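Local atomic coordinates of GDSL-like Lipase (Parabacteroides distasonis, PDB entry 3P94), a protein that is a serine hydrolase of the GDSL-like lipase family, probably acting on ester bonds of lipids such as lysophospholipids. Residues Arg65-Gln68 with Asp69-Leu73; Ile87-Asn90 with Asn91-Ala95; Pro136-Lys139 with Val140-Leu143; Val181-Leu185 with Glu186-Ile190. All coordinates share one frame; numbering follows the deposited sequence.

Contact 1: Arg65-Gln68 with Asp69-Leu73; sequences RFRQ and DVINL
Arg65 and Asp69 pair one turn apart on a helix, their guanidinium and carboxylate planes turned 66° against each other. NH1 of Arg65 reaches OD2 of Asp69 at 2.8 Å in a salt bridge that lies in the guanidinium plane and uses the anti lone pair of the oxygen. The bend at chi3 (60°) brings NH1 alongside OD2, so the acid meets the guanidinium at its edge. OD1 of Asp69 has a donor in Asn16 and, less certainly, in NE2 of Gln68, which meets it from above the carboxylate plane in one of two conformers; that amide also donates to the carbonyl of Phe9. Phe66 lays one ring face on Val70, whose CB stands 4.0 Å from the ring centroid, a CH-pi contact almost on the normal, while CD1 of Ile71 comes to the ring edge. CD1 of Ile71 also sits over a face of the Arg67 guanidinium, 3.6 Å from NH2 of Arg67. The backbone widens into a pi-type turn here, Ile71 N bonding to Phe66 O at 3.1 Å. Towards the end of helix 59-71, Phe66 and Ile71 face helix 96-112, whereas Arg65, Asp69 and Val70 rest on strand 23-29.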
ATOM      1  N   ARG A  65       0.773   7.311 -11.054  1.00 13.56           N
ATOM      2  CA  ARG A  65       2.039   6.565 -11.166  1.00 13.98           C
ATOM      3  C   ARG A  65       1.828   5.084 -11.577  1.00 17.34           C
ATOM      4  O   ARG A  65       2.770   4.429 -12.034  1.00 15.46           O
ATOM      5  CB  ARG A  65       2.734   6.626  -9.790  1.00 17.26           C
ATOM      6  CG  ARG A  65       4.135   6.091  -9.767  1.00 21.38           C
ATOM      7  CD  ARG A  65       4.884   6.528  -8.546  1.00 21.56           C
ATOM      8  NE  ARG A  65       4.301   6.107  -7.259  1.00 16.22           N
ATOM      9  CZ  ARG A  65       4.568   4.961  -6.637  1.00 26.19           C
ATOM     10  NH1 ARG A  65       5.301   4.029  -7.231  1.00 13.65           N
ATOM     11  NH2 ARG A  65       4.091   4.733  -5.423  1.00 17.43           N
ATOM     12  N   PHE A  66       0.598   4.559 -11.388  1.00 16.08           N
ATOM     13  CA  PHE A  66       0.197   3.169 -11.616  1.00 14.92           C
ATOM     14  C   PHE A  66       0.615   2.607 -12.970  1.00 18.05           C
ATOM     15  O   PHE A  66       1.049   1.459 -13.034  1.00 16.05           O
ATOM     16  CB  PHE A  66      -1.329   3.011 -11.452  1.00 16.72           C
ATOM     17  CG  PHE A  66      -1.767   1.629 -11.033  1.00 17.67           C
ATOM     18  CD1 PHE A  66      -1.610   1.199  -9.715  1.00 20.22           C
ATOM     19  CD2 PHE A  66      -2.360   0.767 -11.944  1.00 18.72           C
ATOM     20  CE1 PHE A  66      -2.013  -0.080  -9.325  1.00 20.41           C
ATOM     21  CE2 PHE A  66      -2.768  -0.512 -11.550  1.00 21.47           C
ATOM     22  CZ  PHE A  66      -2.595  -0.923 -10.243  1.00 19.72           C
ATOM     23  N   ARG A  67       0.465   3.389 -14.049  1.00 15.68           N
ATOM     24  CA  ARG A  67       0.811   2.923 -15.396  1.00 14.69           C
ATOM     25  C   ARG A  67       2.333   2.603 -15.524  1.00 15.52           C
ATOM     26  O   ARG A  67       2.675   1.541 -16.028  1.00 14.46           O
ATOM     27  CB  ARG A  67       0.356   3.944 -16.447  1.00 14.53           C
ATOM     28  CG  ARG A  67       0.701   3.573 -17.888  1.00 20.59           C
ATOM     29  CD  ARG A  67      -0.259   4.212 -18.890  1.00 18.91           C
ATOM     30  NE  ARG A  67      -1.650   3.872 -18.591  1.00 18.21           N
ATOM     31  CZ  ARG A  67      -2.242   2.729 -18.930  1.00 26.33           C
ATOM     32  NH1 ARG A  67      -1.590   1.822 -19.646  1.00 15.05           N
ATOM     33  NH2 ARG A  67      -3.496   2.491 -18.562  1.00 13.51           N
ATOM     34  N   GLN A  68       3.219   3.497 -15.049  1.00 12.21           N
ATOM     35  CA  GLN A  68       4.674   3.322 -15.145  0.60 11.74           C
ATOM     36  C   GLN A  68       5.208   2.262 -14.178  1.00 15.17           C
ATOM     37  O   GLN A  68       6.028   1.433 -14.564  1.00 14.61           O
ATOM     38  CB  GLN A  68       5.393   4.664 -14.883  0.60 12.84           C
ATOM     39  CG  GLN A  68       6.934   4.565 -14.954  0.60 10.03           C
ATOM     40  CD  GLN A  68       7.663   5.781 -14.456  0.60 18.52           C
ATOM     41  OE1 GLN A  68       7.967   6.694 -15.228  0.60 11.99           O
ATOM     42  NE2 GLN A  68       8.007   5.788 -13.168  0.60  6.18           N
ATOM     43  N   ASP A  69       4.776   2.318 -12.925  1.00 11.95           N
ATOM     44  CA  ASP A  69       5.308   1.449 -11.894  1.00 11.39           C
ATOM     45  C   ASP A  69       4.579   0.132 -11.683  1.00 15.59           C
ATOM     46  O   ASP A  69       5.077  -0.688 -10.918  1.00 12.02           O
ATOM     47  CB  ASP A  69       5.418   2.252 -10.590  1.00 11.82           C
ATOM     48  CG  ASP A  69       6.569   3.271 -10.613  1.00 19.06           C
ATOM     49  OD1 ASP A  69       7.347   3.276 -11.594  1.00 20.27           O
ATOM     50  OD2 ASP A  69       6.698   4.042  -9.641  1.00 18.92           O
ATOM     51  N   VAL A  70       3.440  -0.106 -12.374  1.00 15.05           N
ATOM     52  CA  VAL A  70       2.704  -1.364 -12.237  1.00 15.04           C
ATOM     53  C   VAL A  70       2.383  -1.932 -13.624  1.00 17.51           C
ATOM     54  O   VAL A  70       2.933  -2.962 -13.980  1.00 16.31           O
ATOM     55  CB  VAL A  70       1.408  -1.282 -11.354  1.00 18.71           C
ATOM     56  CG1 VAL A  70       0.697  -2.634 -11.291  1.00 18.35           C
ATOM     57  CG2 VAL A  70       1.712  -0.784  -9.950  1.00 18.21           C
ATOM     58  N   ILE A  71       1.483  -1.279 -14.385  1.00 14.57           N
ATOM     59  CA  ILE A  71       1.009  -1.758 -15.703  1.00 14.25           C
ATOM     60  C   ILE A  71       2.179  -2.063 -16.659  1.00 19.17           C
ATOM     61  O   ILE A  71       2.230  -3.163 -17.220  1.00 17.23           O
ATOM     62  CB  ILE A  71       0.003  -0.773 -16.360  1.00 16.59           C
ATOM     63  CG1 ILE A  71      -1.263  -0.575 -15.457  1.00 16.15           C
ATOM     64  CG2 ILE A  71      -0.366  -1.244 -17.787  1.00 17.03           C
ATOM     65  CD1 ILE A  71      -2.199   0.537 -15.806  1.00 18.59           C
ATOM     66  N   ASN A  72       3.115  -1.109 -16.832  1.00 16.48           N
ATOM     67  CA  ASN A  72       4.235  -1.277 -17.763  1.00 17.14           C
ATOM     68  C   ASN A  72       5.227  -2.377 -17.344  1.00 20.61           C
ATOM     69  O   ASN A  72       5.994  -2.838 -18.200  1.00 20.53           O
ATOM     70  CB  ASN A  72       4.949   0.041 -17.995  1.00 16.15           C
ATOM     71  CG  ASN A  72       4.115   1.039 -18.793  1.00 34.12           C
ATOM     72  OD1 ASN A  72       3.067   0.712 -19.366  1.00 21.49           O
ATOM     73  ND2 ASN A  72       4.552   2.292 -18.830  1.00 25.56           N
ATOM     74  N   LEU A  73       5.165  -2.847 -16.080  1.00 15.54           N
ATOM     75  CA  LEU A  73       6.037  -3.934 -15.619  1.00 16.25           C
ATOM     76  C   LEU A  73       5.389  -5.307 -15.867  1.00 19.96           C
ATOM     77  O   LEU A  73       6.030  -6.329 -15.647  1.00 19.56           O
ATOM     78  CB  LEU A  73       6.418  -3.761 -14.132  1.00 15.95           C
ATOM     79  CG  LEU A  73       7.220  -2.489 -13.770  1.00 19.99           C
ATOM     80  CD1 LEU A  73       7.611  -2.507 -12.321  1.00 19.75           C
ATOM     81  CD2 LEU A  73       8.482  -2.329 -14.627  1.00 23.84           C
TER
HETATM   82  O   HOH W   1       1.189   1.918 -21.019  1.00 19.66           O

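Contact 2: Ile87-Asn90 with Asn91-Ala95; sequences IAHN and NGVIA
His89 and Val93 meet across a tight turn that follows helix 84-87. Ahead of it, Ile87 belongs to the last turn of that helix and directs its side chain to helices 96-112 and 137-153, and Ala88 gives its carbonyl to Arg131. His89 then takes a positive phi (60°) and ends the helix in a Schellman motif. Its imidazole lies over the backbone of Val93, with CA of Val93 3.9 Å from the ring centroid and nearly on the normal, a CH-pi contact over the face. With CG anti to the carbonyl carbon (chi1 -64°), ND1 can bond to the carbonyl of Asp86, which helps set the ring's rotation. A serine in place of this histidine would probably leave Val93 without the flat face beneath it and the Asp86 carbonyl without this donor. Asn90 turns its amide away from 91-95, OD1 taking Arg131 and ND2 giving to the carbonyl of Gly56. Gly92 N closes the turn on His89 O at 3.0 Å, approaching from above the carbonyl plane; its own backbone angles call for glycine. Together these features make a Schellman C-capping motif running into a type I beta turn from His89 to Gly92, and the loop leads on to Ala95, the N-cap of helix 96-112.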
ATOM      1  N   ILE A  87      -5.771   9.993   4.478  1.00 16.68           N
ATOM      2  CA  ILE A  87      -6.424  10.249   5.779  1.00 17.36           C
ATOM      3  C   ILE A  87      -5.652  11.382   6.496  1.00 20.23           C
ATOM      4  O   ILE A  87      -6.267  12.235   7.140  1.00 19.20           O
ATOM      5  CB  ILE A  87      -6.549   8.931   6.625  1.00 19.67           C
ATOM      6  CG1 ILE A  87      -7.505   7.929   5.915  1.00 19.20           C
ATOM      7  CG2 ILE A  87      -7.048   9.214   8.069  1.00 20.44           C
ATOM      8  CD1 ILE A  87      -7.553   6.485   6.488  1.00 20.25           C
ATOM      9  N   ALA A  88      -4.326  11.439   6.300  1.00 17.89           N
ATOM     10  CA  ALA A  88      -3.484  12.500   6.875  1.00 18.57           C
ATOM     11  C   ALA A  88      -3.538  13.810   6.039  1.00 24.78           C
ATOM     12  O   ALA A  88      -2.946  14.818   6.449  1.00 26.85           O
ATOM     13  CB  ALA A  88      -2.052  12.011   6.994  1.00 18.43           C
ATOM     14  N   HIS A  89      -4.246  13.789   4.884  1.00 19.20           N
ATOM     15  CA  HIS A  89      -4.401  14.904   3.935  1.00 19.27           C
ATOM     16  C   HIS A  89      -3.047  15.377   3.373  1.00 22.61           C
ATOM     17  O   HIS A  89      -2.840  16.587   3.210  1.00 22.97           O
ATOM     18  CB  HIS A  89      -5.147  16.101   4.553  1.00 21.40           C
ATOM     19  CG  HIS A  89      -6.571  15.865   4.944  1.00 25.27           C
ATOM     20  ND1 HIS A  89      -7.275  14.721   4.580  1.00 26.69           N
ATOM     21  CD2 HIS A  89      -7.374  16.657   5.674  1.00 27.47           C
ATOM     22  CE1 HIS A  89      -8.473  14.860   5.119  1.00 26.56           C
ATOM     23  NE2 HIS A  89      -8.566  15.996   5.797  1.00 27.71           N
ATOM     24  N   ASN A  90      -2.138  14.435   3.049  1.00 18.05           N
ATOM     25  CA  ASN A  90      -0.820  14.784   2.491  1.00 17.95           C
ATOM     26  C   ASN A  90      -0.938  15.531   1.158  1.00 21.50           C
ATOM     27  O   ASN A  90      -0.102  16.384   0.867  1.00 21.37           O
ATOM     28  CB  ASN A  90       0.052  13.543   2.305  1.00 18.54           C
ATOM     29  CG  ASN A  90       0.745  13.087   3.560  1.00 33.73           C
ATOM     30  OD1 ASN A  90       0.356  13.425   4.676  1.00 23.29           O
ATOM     31  ND2 ASN A  90       1.772  12.282   3.401  1.00 24.14           N
ATOM     32  N   ASN A  91      -1.961  15.199   0.350  1.00 17.28           N
ATOM     33  CA  ASN A  91      -2.193  15.860  -0.933  1.00 17.17           C
ATOM     34  C   ASN A  91      -3.429  16.776  -0.827  1.00 21.73           C
ATOM     35  O   ASN A  91      -4.127  17.028  -1.817  1.00 20.04           O
ATOM     36  CB  ASN A  91      -2.338  14.833  -2.080  1.00 16.67           C
ATOM     37  CG  ASN A  91      -2.287  15.482  -3.446  1.00 24.92           C
ATOM     38  OD1 ASN A  91      -1.396  16.270  -3.745  1.00 17.04           O
ATOM     39  ND2 ASN A  91      -3.299  15.253  -4.262  1.00 16.52           N
ATOM     40  N   GLY A  92      -3.662  17.290   0.381  1.00 20.12           N
ATOM     41  CA  GLY A  92      -4.792  18.164   0.666  1.00 19.79           C
ATOM     42  C   GLY A  92      -6.007  17.386   1.124  1.00 21.68           C
ATOM     43  O   GLY A  92      -5.952  16.161   1.223  1.00 19.27           O
ATOM     44  N   VAL A  93      -7.109  18.106   1.404  1.00 18.59           N
ATOM     45  CA  VAL A  93      -8.368  17.526   1.867  0.50 18.59           C
ATOM     46  C   VAL A  93      -8.946  16.599   0.777  1.00 22.10           C
ATOM     47  O   VAL A  93      -8.950  16.947  -0.414  1.00 21.62           O
ATOM     48  CB  VAL A  93      -9.377  18.629   2.309  0.50 22.75           C
ATOM     49  CG1 VAL A  93      -9.778  19.554   1.159  0.50 22.35           C
ATOM     50  CG2 VAL A  93     -10.600  18.028   3.004  0.50 22.90           C
ATOM     51  N   ILE A  94      -9.405  15.425   1.189  1.00 17.25           N
ATOM     52  CA  ILE A  94     -10.021  14.442   0.299  1.00 16.70           C
ATOM     53  C   ILE A  94     -11.049  13.631   1.107  1.00 20.77           C
ATOM     54  O   ILE A  94     -10.740  13.178   2.210  1.00 20.56           O
ATOM     55  CB  ILE A  94      -8.989  13.542  -0.456  1.00 17.87           C
ATOM     56  CG1 ILE A  94      -9.698  12.617  -1.492  1.00 17.12           C
ATOM     57  CG2 ILE A  94      -8.021  12.785   0.492  1.00 15.88           C
ATOM     58  CD1 ILE A  94      -8.784  11.890  -2.520  1.00 17.36           C
ATOM     59  N   ALA A  95     -12.274  13.485   0.572  1.00 17.54           N
ATOM     60  CA  ALA A  95     -13.327  12.693   1.212  1.00 18.38           C
ATOM     61  C   ALA A  95     -12.936  11.220   1.162  1.00 22.27           C
ATOM     62  O   ALA A  95     -12.340  10.769   0.175  1.00 20.49           O
ATOM     63  CB  ALA A  95     -14.668  12.920   0.524  1.00 19.60           C
TER

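Contact 3: Pro136-Lys139 with Val140-Leu143; sequences PADK and VIQL
Val140 turns its CG2 methyl to the carbonyl oxygen of Pro136, 3.4 Å away, and the same oxygen accepts the Val140 backbone N-H at 2.9 Å. One carbonyl thus serves the first turn of the helix both as acceptor and as a packing surface. Ile141 does likewise with Ala137: CD1 of Ile141 lies 3.5 Å from O of Ala137, though the bond from Ile141 N to that oxygen is weak at 3.3 Å. The methyl gets there because CG1 stands beside the backbone N (chi1 -74°), which folds the longer branch back towards the preceding turn. Further along, Gln142 N bonds to Asp138 O at 2.9 Å, and Leu143 N bonds to Lys139 O at the same 2.9 Å. Beyond this shell, the Lys139 chain bends at chi4 (79°), and its NZ donates to the carbonyls of Gln135 and Met134, tying the helix start to the chain leading into it. Helix 137-153 is the crossover of a beta-alpha-beta unit between strands 116-120 and 157-159. Pro136, Lys139 and Val140 press on Ile87 of helix 84-87, Leu143 on Val99 and Phe100 of helix 96-112, and Ile141 on His162 of helix 161-165.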
ATOM      1  N   PRO A 136      -7.290   9.447  13.184  1.00 20.62           N
ATOM      2  CA  PRO A 136      -7.395   8.503  12.054  1.00 19.66           C
ATOM      3  C   PRO A 136      -7.969   7.109  12.327  1.00 23.40           C
ATOM      4  O   PRO A 136      -8.373   6.465  11.352  1.00 21.38           O
ATOM      5  CB  PRO A 136      -5.944   8.328  11.613  1.00 20.36           C
ATOM      6  CG  PRO A 136      -5.136   8.603  12.841  1.00 24.48           C
ATOM      7  CD  PRO A 136      -5.874   9.698  13.541  1.00 20.61           C
ATOM      8  N   ALA A 137      -7.968   6.622  13.599  1.00 21.18           N
ATOM      9  CA  ALA A 137      -8.353   5.244  13.960  1.00 21.09           C
ATOM     10  C   ALA A 137      -9.645   4.741  13.293  1.00 26.29           C
ATOM     11  O   ALA A 137      -9.608   3.696  12.639  1.00 26.85           O
ATOM     12  CB  ALA A 137      -8.451   5.079  15.467  1.00 22.37           C
ATOM     13  N   ASP A 138     -10.761   5.463  13.445  1.00 23.30           N
ATOM     14  CA  ASP A 138     -12.057   5.031  12.896  1.00 22.80           C
ATOM     15  C   ASP A 138     -12.154   5.232  11.394  1.00 24.43           C
ATOM     16  O   ASP A 138     -12.932   4.526  10.748  1.00 23.26           O
ATOM     17  CB  ASP A 138     -13.213   5.757  13.591  1.00 25.38           C
ATOM     18  CG  ASP A 138     -13.390   5.404  15.055  1.00 36.58           C
ATOM     19  OD1 ASP A 138     -12.890   4.329  15.479  1.00 35.57           O
ATOM     20  OD2 ASP A 138     -14.077   6.160  15.762  1.00 45.32           O
ATOM     21  N   LYS A 139     -11.374   6.183  10.835  1.00 19.72           N
ATOM     22  CA  LYS A 139     -11.326   6.458   9.390  1.00 18.24           C
ATOM     23  C   LYS A 139     -10.662   5.277   8.691  1.00 22.64           C
ATOM     24  O   LYS A 139     -11.166   4.803   7.669  1.00 21.15           O
ATOM     25  CB  LYS A 139     -10.589   7.781   9.103  1.00 19.13           C
ATOM     26  CG  LYS A 139     -11.351   8.995   9.631  1.00 26.48           C
ATOM     27  CD  LYS A 139     -10.500  10.248   9.694  1.00 35.69           C
ATOM     28  CE  LYS A 139     -11.236  11.407  10.318  1.00 41.96           C
ATOM     29  NZ  LYS A 139     -11.272  11.309  11.802  1.00 47.20           N
ATOM     30  N   VAL A 140      -9.566   4.750   9.291  1.00 20.18           N
ATOM     31  CA  VAL A 140      -8.851   3.556   8.806  1.00 18.00           C
ATOM     32  C   VAL A 140      -9.830   2.359   8.788  1.00 19.91           C
ATOM     33  O   VAL A 140      -9.894   1.645   7.791  1.00 18.94           O
ATOM     34  CB  VAL A 140      -7.602   3.257   9.675  1.00 21.36           C
ATOM     35  CG1 VAL A 140      -7.036   1.864   9.386  1.00 20.76           C
ATOM     36  CG2 VAL A 140      -6.530   4.328   9.465  1.00 20.89           C
ATOM     37  N   ILE A 141     -10.607   2.176   9.878  1.00 16.60           N
ATOM     38  CA  ILE A 141     -11.568   1.078   9.996  1.00 16.90           C
ATOM     39  C   ILE A 141     -12.664   1.218   8.925  1.00 19.12           C
ATOM     40  O   ILE A 141     -12.993   0.215   8.299  1.00 17.22           O
ATOM     41  CB  ILE A 141     -12.135   0.971  11.451  1.00 20.44           C
ATOM     42  CG1 ILE A 141     -11.057   0.368  12.391  1.00 20.76           C
ATOM     43  CG2 ILE A 141     -13.436   0.144  11.520  1.00 21.15           C
ATOM     44  CD1 ILE A 141     -11.189   0.764  13.822  1.00 29.52           C
ATOM     45  N   GLN A 142     -13.192   2.445   8.692  1.00 17.07           N
ATOM     46  CA  GLN A 142     -14.239   2.664   7.685  1.00 17.94           C
ATOM     47  C   GLN A 142     -13.722   2.346   6.272  1.00 20.38           C
ATOM     48  O   GLN A 142     -14.388   1.621   5.522  1.00 19.62           O
ATOM     49  CB  GLN A 142     -14.806   4.096   7.744  1.00 19.71           C
ATOM     50  CG  GLN A 142     -15.883   4.385   6.672  1.00 22.19           C
ATOM     51  CD  GLN A 142     -17.111   3.520   6.830  1.00 40.68           C
ATOM     52  OE1 GLN A 142     -18.000   3.826   7.606  1.00 41.60           O
ATOM     53  NE2 GLN A 142     -17.180   2.407   6.113  1.00 32.04           N
ATOM     54  N   LEU A 143     -12.538   2.870   5.928  1.00 14.86           N
ATOM     55  CA  LEU A 143     -11.918   2.625   4.624  1.00 13.67           C
ATOM     56  C   LEU A 143     -11.686   1.129   4.421  1.00 17.69           C
ATOM     57  O   LEU A 143     -11.997   0.630   3.343  1.00 17.19           O
ATOM     58  CB  LEU A 143     -10.601   3.415   4.474  1.00 12.71           C
ATOM     59  CG  LEU A 143      -9.831   3.269   3.131  1.00 14.62           C
ATOM     60  CD1 LEU A 143     -10.725   3.579   1.895  1.00 14.57           C
ATOM     61  CD2 LEU A 143      -8.633   4.185   3.114  1.00 14.84           C
TER

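Contact 4: Val181-Leu185 with Glu186-Ile190; sequences VHPTL and EGYKI
Pro183 lays its ring against one face of Tyr188, the two crossing at about a right angle, with CG of the proline 4.1 Å from the ring centroid in a CH-pi contact towards the rim. The phenol comes back over the proline because its CG is anti to the carbonyl carbon (chi1 -80°). Water 2 bridges the pair, donating to Pro183 O at 2.8 Å and to Tyr188 OH at 2.7 Å; the hydroxyl also bonds to the Ile32 carbonyl. A leucine in place of this tyrosine would probably leave the water and the Ile32 carbonyl without their phenol partner and remove the flat face on which CG of Pro183 rests. Thr184 is the N-cap: its OG1 stands between the backbone N and the carbonyl carbon (chi1 53°) and bonds to the carbonyl of Asn175, while its carbonyl O takes Tyr188 N at 3.0 Å. At Gly187 a CB would clash with that of Pro183. Leu185 and Lys189 run side by side, CD1 to CE 4.0 Å, and NZ of Lys189 pairs with Glu192 and Asp40. Helix 185-202 begins three residues beyond His182, with Pro183 touching Ile32 of helix 31-34, Tyr188 stacked on Trp36, and Ile190 on helix 161-165.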
ATOM      1  N   VAL A 181       2.475   4.566  13.435  1.00 19.26           N
ATOM      2  CA  VAL A 181       1.948   4.510  12.058  1.00 17.79           C
ATOM      3  C   VAL A 181       2.839   3.589  11.176  1.00 21.01           C
ATOM      4  O   VAL A 181       2.320   2.732  10.444  1.00 19.88           O
ATOM      5  CB  VAL A 181       1.812   5.929  11.399  1.00 21.39           C
ATOM      6  CG1 VAL A 181       1.185   5.846  10.002  1.00 20.18           C
ATOM      7  CG2 VAL A 181       1.009   6.887  12.271  1.00 21.67           C
ATOM      8  N   HIS A 182       4.167   3.808  11.222  1.00 17.13           N
ATOM      9  CA  HIS A 182       5.141   3.073  10.416  1.00 16.83           C
ATOM     10  C   HIS A 182       5.778   1.968  11.233  1.00 21.51           C
ATOM     11  O   HIS A 182       6.237   2.174  12.365  1.00 20.81           O
ATOM     12  CB  HIS A 182       6.166   4.024   9.822  1.00 18.02           C
ATOM     13  CG  HIS A 182       5.481   5.064   9.008  1.00 21.30           C
ATOM     14  ND1 HIS A 182       5.035   6.235   9.582  1.00 23.54           N
ATOM     15  CD2 HIS A 182       5.033   5.001   7.737  1.00 22.97           C
ATOM     16  CE1 HIS A 182       4.358   6.860   8.636  1.00 23.05           C
ATOM     17  NE2 HIS A 182       4.354   6.165   7.500  1.00 23.09           N
ATOM     18  N   PRO A 183       5.735   0.750  10.690  1.00 19.43           N
ATOM     19  CA  PRO A 183       6.214  -0.402  11.462  1.00 19.53           C
ATOM     20  C   PRO A 183       7.715  -0.458  11.673  1.00 23.01           C
ATOM     21  O   PRO A 183       8.502   0.084  10.905  1.00 21.32           O
ATOM     22  CB  PRO A 183       5.765  -1.623  10.635  1.00 21.06           C
ATOM     23  CG  PRO A 183       4.997  -1.099   9.489  1.00 24.98           C
ATOM     24  CD  PRO A 183       5.212   0.354   9.366  1.00 20.48           C
ATOM     25  N   THR A 184       8.091  -1.150  12.732  1.00 20.03           N
ATOM     26  CA  THR A 184       9.462  -1.527  13.050  1.00 20.16           C
ATOM     27  C   THR A 184       9.688  -2.850  12.312  1.00 23.46           C
ATOM     28  O   THR A 184       8.761  -3.333  11.660  1.00 21.51           O
ATOM     29  CB  THR A 184       9.594  -1.682  14.576  1.00 22.78           C
ATOM     30  OG1 THR A 184       8.563  -2.591  14.992  1.00 19.19           O
ATOM     31  CG2 THR A 184       9.488  -0.344  15.311  1.00 22.10           C
ATOM     32  N   LEU A 185      10.850  -3.490  12.488  1.00 22.04           N
ATOM     33  CA  LEU A 185      11.108  -4.796  11.879  1.00 21.65           C
ATOM     34  C   LEU A 185      10.116  -5.849  12.416  1.00 25.64           C
ATOM     35  O   LEU A 185       9.639  -6.687  11.647  1.00 27.38           O
ATOM     36  CB  LEU A 185      12.568  -5.222  12.129  1.00 21.95           C
ATOM     37  CG  LEU A 185      13.027  -6.576  11.550  1.00 27.01           C
ATOM     38  CD1 LEU A 185      12.780  -6.675  10.036  1.00 25.96           C
ATOM     39  CD2 LEU A 185      14.493  -6.837  11.882  1.00 29.74           C
ATOM     40  N   GLU A 186       9.767  -5.772  13.717  1.00 22.53           N
ATOM     41  CA  GLU A 186       8.809  -6.684  14.353  1.00 23.00           C
ATOM     42  C   GLU A 186       7.456  -6.630  13.629  1.00 24.26           C
ATOM     43  O   GLU A 186       6.853  -7.676  13.382  1.00 23.99           O
ATOM     44  CB  GLU A 186       8.635  -6.345  15.843  1.00 25.57           C
ATOM     45  CG  GLU A 186       7.963  -7.453  16.647  1.00 39.59           C
ATOM     46  CD  GLU A 186       7.876  -7.235  18.147  1.00 60.29           C
ATOM     47  OE1 GLU A 186       8.808  -6.625  18.718  1.00 65.08           O
ATOM     48  OE2 GLU A 186       6.888  -7.702  18.757  1.00 53.20           O
ATOM     49  N   GLY A 187       7.021  -5.423  13.274  1.00 17.41           N
ATOM     50  CA  GLY A 187       5.774  -5.222  12.556  1.00 15.71           C
ATOM     51  C   GLY A 187       5.870  -5.755  11.149  1.00 17.60           C
ATOM     52  O   GLY A 187       4.961  -6.447  10.697  1.00 18.71           O
ATOM     53  N   TYR A 188       7.004  -5.491  10.462  1.00 14.48           N
ATOM     54  CA  TYR A 188       7.216  -5.975   9.090  1.00 13.44           C
ATOM     55  C   TYR A 188       7.234  -7.498   9.016  1.00 17.67           C
ATOM     56  O   TYR A 188       6.804  -8.047   8.006  1.00 17.38           O
ATOM     57  CB  TYR A 188       8.508  -5.407   8.486  1.00 14.20           C
ATOM     58  CG  TYR A 188       8.347  -3.997   7.961  1.00 15.08           C
ATOM     59  CD1 TYR A 188       7.421  -3.705   6.961  1.00 15.67           C
ATOM     60  CD2 TYR A 188       9.092  -2.948   8.487  1.00 16.48           C
ATOM     61  CE1 TYR A 188       7.259  -2.409   6.480  1.00 12.84           C
ATOM     62  CE2 TYR A 188       8.944  -1.645   8.010  1.00 17.35           C
ATOM     63  CZ  TYR A 188       8.027  -1.382   7.005  1.00 21.27           C
ATOM     64  OH  TYR A 188       7.878  -0.098   6.542  1.00 20.45           O
ATOM     65  N   LYS A 189       7.719  -8.176  10.076  1.00 15.04           N
ATOM     66  CA  LYS A 189       7.764  -9.638  10.119  1.00 15.78           C
ATOM     67  C   LYS A 189       6.348 -10.221  10.244  1.00 19.90           C
ATOM     68  O   LYS A 189       6.066 -11.254   9.623  1.00 20.47           O
ATOM     69  CB  LYS A 189       8.702 -10.133  11.237  1.00 19.01           C
ATOM     70  CG  LYS A 189      10.198  -9.937  10.909  1.00 26.20           C
ATOM     71  CD  LYS A 189      10.715 -10.969   9.889  1.00 36.30           C
ATOM     72  CE  LYS A 189      11.927 -10.511   9.117  1.00 43.82           C
ATOM     73  NZ  LYS A 189      12.274 -11.485   8.049  1.00 47.42           N
ATOM     74  N   ILE A 190       5.440  -9.537  10.988  1.00 16.71           N
ATOM     75  CA  ILE A 190       4.022  -9.950  11.078  1.00 16.49           C
ATOM     76  C   ILE A 190       3.415  -9.830   9.670  1.00 18.00           C
ATOM     77  O   ILE A 190       2.782 -10.759   9.171  1.00 17.76           O
ATOM     78  CB  ILE A 190       3.220  -9.108  12.132  1.00 20.20           C
ATOM     79  CG1 ILE A 190       3.630  -9.481  13.572  1.00 22.29           C
ATOM     80  CG2 ILE A 190       1.680  -9.246  11.936  1.00 19.13           C
ATOM     81  CD1 ILE A 190       3.159  -8.536  14.624  1.00 32.07           C
TER
HETATM   82  O   HOH W   2       8.151   1.622   8.606  1.00 20.96           O

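The four contacts follow one another along the chain, and contacts 2 and 3 are the pair that touch. Ile87 of contact 2 packs on contact 3, its CD1 3.8 Å from CG2 of Val140 and its CG2 3.8 Å from CB of Pro136; the two centres are 13 Å apart. Contact 4 comes within about 6 Å of contact 3 at the nearest atoms and carries His182, which bonds to Ser31 and Asp179 in a geometry consistent with the catalytic triad of a serine hydrolase. Asn90 of contact 2 lies near that triad without touching it. Contact 1 is remote, its centre about 26 Å from that of contact 4 across the chain's centre.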